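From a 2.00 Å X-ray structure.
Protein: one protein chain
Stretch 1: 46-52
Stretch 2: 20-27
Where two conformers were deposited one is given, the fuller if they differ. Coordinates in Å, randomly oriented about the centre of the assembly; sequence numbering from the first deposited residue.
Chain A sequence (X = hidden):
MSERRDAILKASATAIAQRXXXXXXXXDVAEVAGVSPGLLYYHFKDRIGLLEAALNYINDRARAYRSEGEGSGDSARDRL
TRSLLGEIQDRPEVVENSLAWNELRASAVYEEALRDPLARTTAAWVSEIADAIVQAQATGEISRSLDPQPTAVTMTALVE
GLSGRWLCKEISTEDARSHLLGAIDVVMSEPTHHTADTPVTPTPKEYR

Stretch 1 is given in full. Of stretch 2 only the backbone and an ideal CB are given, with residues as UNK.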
# COMPACT_ATOMS: atom_id res chain seq x y z
N ASP A 46 22.15 -9.83 -13.54
CA ASP A 46 22.15 -10.29 -12.15
C ASP A 46 20.72 -10.21 -11.60
O ASP A 46 19.76 -9.82 -12.31
CB ASP A 46 23.18 -9.51 -11.28
CG ASP A 46 23.01 -8.00 -11.40
OD1 ASP A 46 21.90 -7.57 -11.80
OD2 ASP A 46 23.98 -7.27 -11.10
N ARG A 47 20.54 -10.62 -10.34
CA ARG A 47 19.21 -10.70 -9.76
C ARG A 47 18.57 -9.31 -9.63
O ARG A 47 17.39 -9.16 -9.93
CB ARG A 47 19.21 -11.46 -8.44
CG ARG A 47 17.82 -11.70 -7.86
CD ARG A 47 17.91 -12.52 -6.56
NE ARG A 47 16.82 -12.20 -5.63
CZ ARG A 47 16.78 -11.10 -4.87
NH1 ARG A 47 17.78 -10.21 -4.89
NH2 ARG A 47 15.75 -10.91 -4.05
N ILE A 48 19.34 -8.30 -9.24
CA ILE A 48 18.74 -6.94 -9.21
C ILE A 48 18.36 -6.45 -10.63
O ILE A 48 17.32 -5.81 -10.81
CB ILE A 48 19.61 -5.89 -8.39
CG1 ILE A 48 18.81 -4.63 -8.06
CG2 ILE A 48 20.94 -5.51 -9.07
CD1 ILE A 48 17.50 -4.86 -7.26
N GLY A 49 19.20 -6.73 -11.62
CA GLY A 49 18.83 -6.38 -13.04
C GLY A 49 17.53 -7.07 -13.45
O GLY A 49 16.68 -6.47 -14.13
N LEU A 50 17.36 -8.34 -13.05
CA LEU A 50 16.12 -9.10 -13.31
C LEU A 50 14.91 -8.40 -12.69
O LEU A 50 13.87 -8.19 -13.35
CB LEU A 50 16.25 -10.61 -12.83
CG LEU A 50 14.99 -11.53 -13.00
CD1 LEU A 50 14.65 -11.68 -14.49
CD2 LEU A 50 15.09 -12.94 -12.35
N LEU A 51 15.06 -7.98 -11.44
CA LEU A 51 13.91 -7.41 -10.70
C LEU A 51 13.55 -6.04 -11.28
O LEU A 51 12.35 -5.72 -11.48
CB LEU A 51 14.24 -7.30 -9.20
CG LEU A 51 14.37 -8.64 -8.45
CD1 LEU A 51 14.93 -8.46 -7.05
CD2 LEU A 51 13.06 -9.36 -8.38
N GLU A 52 14.58 -5.24 -11.54
CA GLU A 52 14.38 -3.95 -12.23
C GLU A 52 13.59 -4.16 -13.52
O GLU A 52 12.59 -3.51 -13.75
CB GLU A 52 15.70 -3.28 -12.57
CG GLU A 52 15.46 -1.99 -13.40
CD GLU A 52 16.73 -1.14 -13.61
OE1 GLU A 52 17.44 -0.86 -12.62
OE2 GLU A 52 17.00 -0.73 -14.76
N UNK A 20 6.80 -14.33 -3.62
CA UNK A 20 7.48 -13.12 -3.21
C UNK A 20 8.90 -13.07 -3.76
O UNK A 20 9.38 -13.99 -4.39
CB UNK A 20 7.50 -13.02 -1.68
N UNK A 21 9.58 -11.97 -3.46
CA UNK A 21 11.00 -11.80 -3.80
C UNK A 21 11.90 -12.95 -3.28
O UNK A 21 12.76 -13.41 -4.00
CB UNK A 21 11.50 -10.47 -3.23
N UNK A 22 11.70 -13.44 -2.05
CA UNK A 22 12.50 -14.59 -1.55
C UNK A 22 12.21 -15.93 -2.25
O UNK A 22 13.02 -16.87 -2.20
CB UNK A 22 12.25 -14.76 -0.05
N UNK A 23 11.05 -16.02 -2.89
CA UNK A 23 10.66 -17.28 -3.53
C UNK A 23 11.02 -17.33 -4.99
O UNK A 23 10.84 -18.39 -5.64
CB UNK A 23 9.15 -17.51 -3.38
N UNK A 24 11.50 -16.19 -5.50
CA UNK A 24 12.02 -16.04 -6.85
C UNK A 24 13.42 -16.64 -6.93
O UNK A 24 14.36 -16.15 -6.28
CB UNK A 24 12.04 -14.57 -7.27
N UNK A 25 13.56 -17.66 -7.76
CA UNK A 25 14.83 -18.28 -7.96
C UNK A 25 15.10 -18.26 -9.48
O UNK A 25 14.22 -18.62 -10.29
CB UNK A 25 14.85 -19.70 -7.38
N UNK A 26 16.28 -17.80 -9.86
CA UNK A 26 16.72 -17.76 -11.29
C UNK A 26 16.52 -19.08 -12.02
O UNK A 26 16.02 -19.12 -13.16
CB UNK A 26 18.20 -17.38 -11.37
N UNK A 27 16.88 -20.17 -11.36
CA UNK A 27 16.77 -21.50 -11.97
C UNK A 27 15.34 -21.90 -12.25
O UNK A 27 15.04 -22.51 -13.28
CB UNK A 27 17.42 -22.55 -11.07

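Stretch 1 opens with a loop residue, Asp-46, whose OD1 accepts from Gly-49 N at 2.8 Å and caps the helix that follows. From this helix Leu-50 and Leu-51 point toward stretch 2, and the extended side chain of Arg-47 brings its guanidinium near as well. The helix therefore offers an apolar surface bordered by one positive charge.

Position 20 has phi/psi of 73/178, and a positive phi by itself favours a residue without a CB. Nothing of stretch 1 lies within 5.5 Å of the ideal CB, so the backbone is the main guide here. The residue is Gly-20; its O accepts from the N of position 23 at 3.0 Å.

At position 21 the CA-to-CB bond runs sideways to stretch 1, with the ideal CB 4.4 Å from Arg-47 NH2 and 5.5 Å from Leu-51 CD2. Two kinds of side chain could answer: an acidic or amide group might meet the guanidinium, while a branched or long aliphatic one, or methionine, could reach the leucine. The residue is Ile-21, which takes the apolar course. Its CD1 lies 3.5 Å from Leu-51 CD2, and its CG2 lies 3.2 Å from Arg-47 NH2, at the edge of the guanidinium and near its plane. No hydrogen bond can come of that approach, since a methyl group has no acceptor to offer. Chi1 is m, whereas chi2, at -34°, falls between wells.

Position 22 directs its CB away from stretch 1, and many side chains, polar ones included, would be compatible. It is Arg-22, which makes no contact with stretch 1. Position 23, at phi/psi of -95/-6, has no stretch 1 atom near its ideal CB and does not demand a particular residue on that account; it is Gly-23.

Position 24 points its CB toward stretch 1, with Leu-51 CD2 5.4 Å from the ideal CB. The gap ahead is lined by methyl groups of Leu-50 and Leu-51, so leucine, isoleucine or methionine would be reasonable, and a charged group would find no partner among those methyls. The residue is Leu-24, with chi1 t and chi2 p. Its CD2 packs 3.3 Å from Leu-51 CD2 and 4.3 Å from Leu-50 CD2, so a single methyl touches both leucines of stretch 1.

Position 25 points away and immediately precedes a helix, at the N-cap. Serine, threonine, aspartate or asparagine would be the usual candidates for such a site, although a long polar chain is also possible. It is Arg-25, which does not touch stretch 1.

At position 26 the CB points sideways, and the ideal CB has no stretch 1 atom within 5.5 Å. A small or medium aliphatic group could still extend to Leu-50. Val-26 does so, its CG2 lying 4.4 Å from Leu-50 CD2.

Position 27 is out of reach and admits many polar residues; it is Asn-27.

Stretch 2 20-27: GIRGLRVN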
# COMPACT_ATOMS: atom_id res chain seq x y z
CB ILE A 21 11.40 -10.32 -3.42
CG1 ILE A 21 10.82 -9.33 -4.43
CG2 ILE A 21 12.86 -10.08 -3.11
CD1 ILE A 21 10.73 -9.86 -5.84
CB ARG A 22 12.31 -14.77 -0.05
CG ARG A 22 10.86 -14.90 0.38
CD ARG A 22 10.67 -14.52 1.84
NE ARG A 22 11.73 -15.05 2.68
CZ ARG A 22 11.97 -16.35 2.85
NH1 ARG A 22 11.22 -17.25 2.21
NH2 ARG A 22 12.97 -16.75 3.64
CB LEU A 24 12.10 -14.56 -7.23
CG LEU A 24 12.69 -14.15 -8.58
CD1 LEU A 24 11.66 -14.23 -9.71
CD2 LEU A 24 13.21 -12.69 -8.52
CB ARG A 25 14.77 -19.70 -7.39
CG ARG A 25 14.81 -19.84 -5.85
CD ARG A 25 15.16 -21.31 -5.47
NE ARG A 25 16.58 -21.67 -5.69
CZ ARG A 25 17.06 -22.55 -6.57
NH1 ARG A 25 16.28 -23.25 -7.38
NH2 ARG A 25 18.37 -22.74 -6.64
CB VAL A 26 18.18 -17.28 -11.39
CG1 VAL A 26 18.80 -17.57 -12.76
CG2 VAL A 26 18.24 -15.78 -11.06
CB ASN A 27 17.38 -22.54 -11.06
CG ASN A 27 18.85 -22.69 -11.26
OD1 ASN A 27 19.49 -21.87 -11.93
ND2 ASN A 27 19.42 -23.75 -10.68
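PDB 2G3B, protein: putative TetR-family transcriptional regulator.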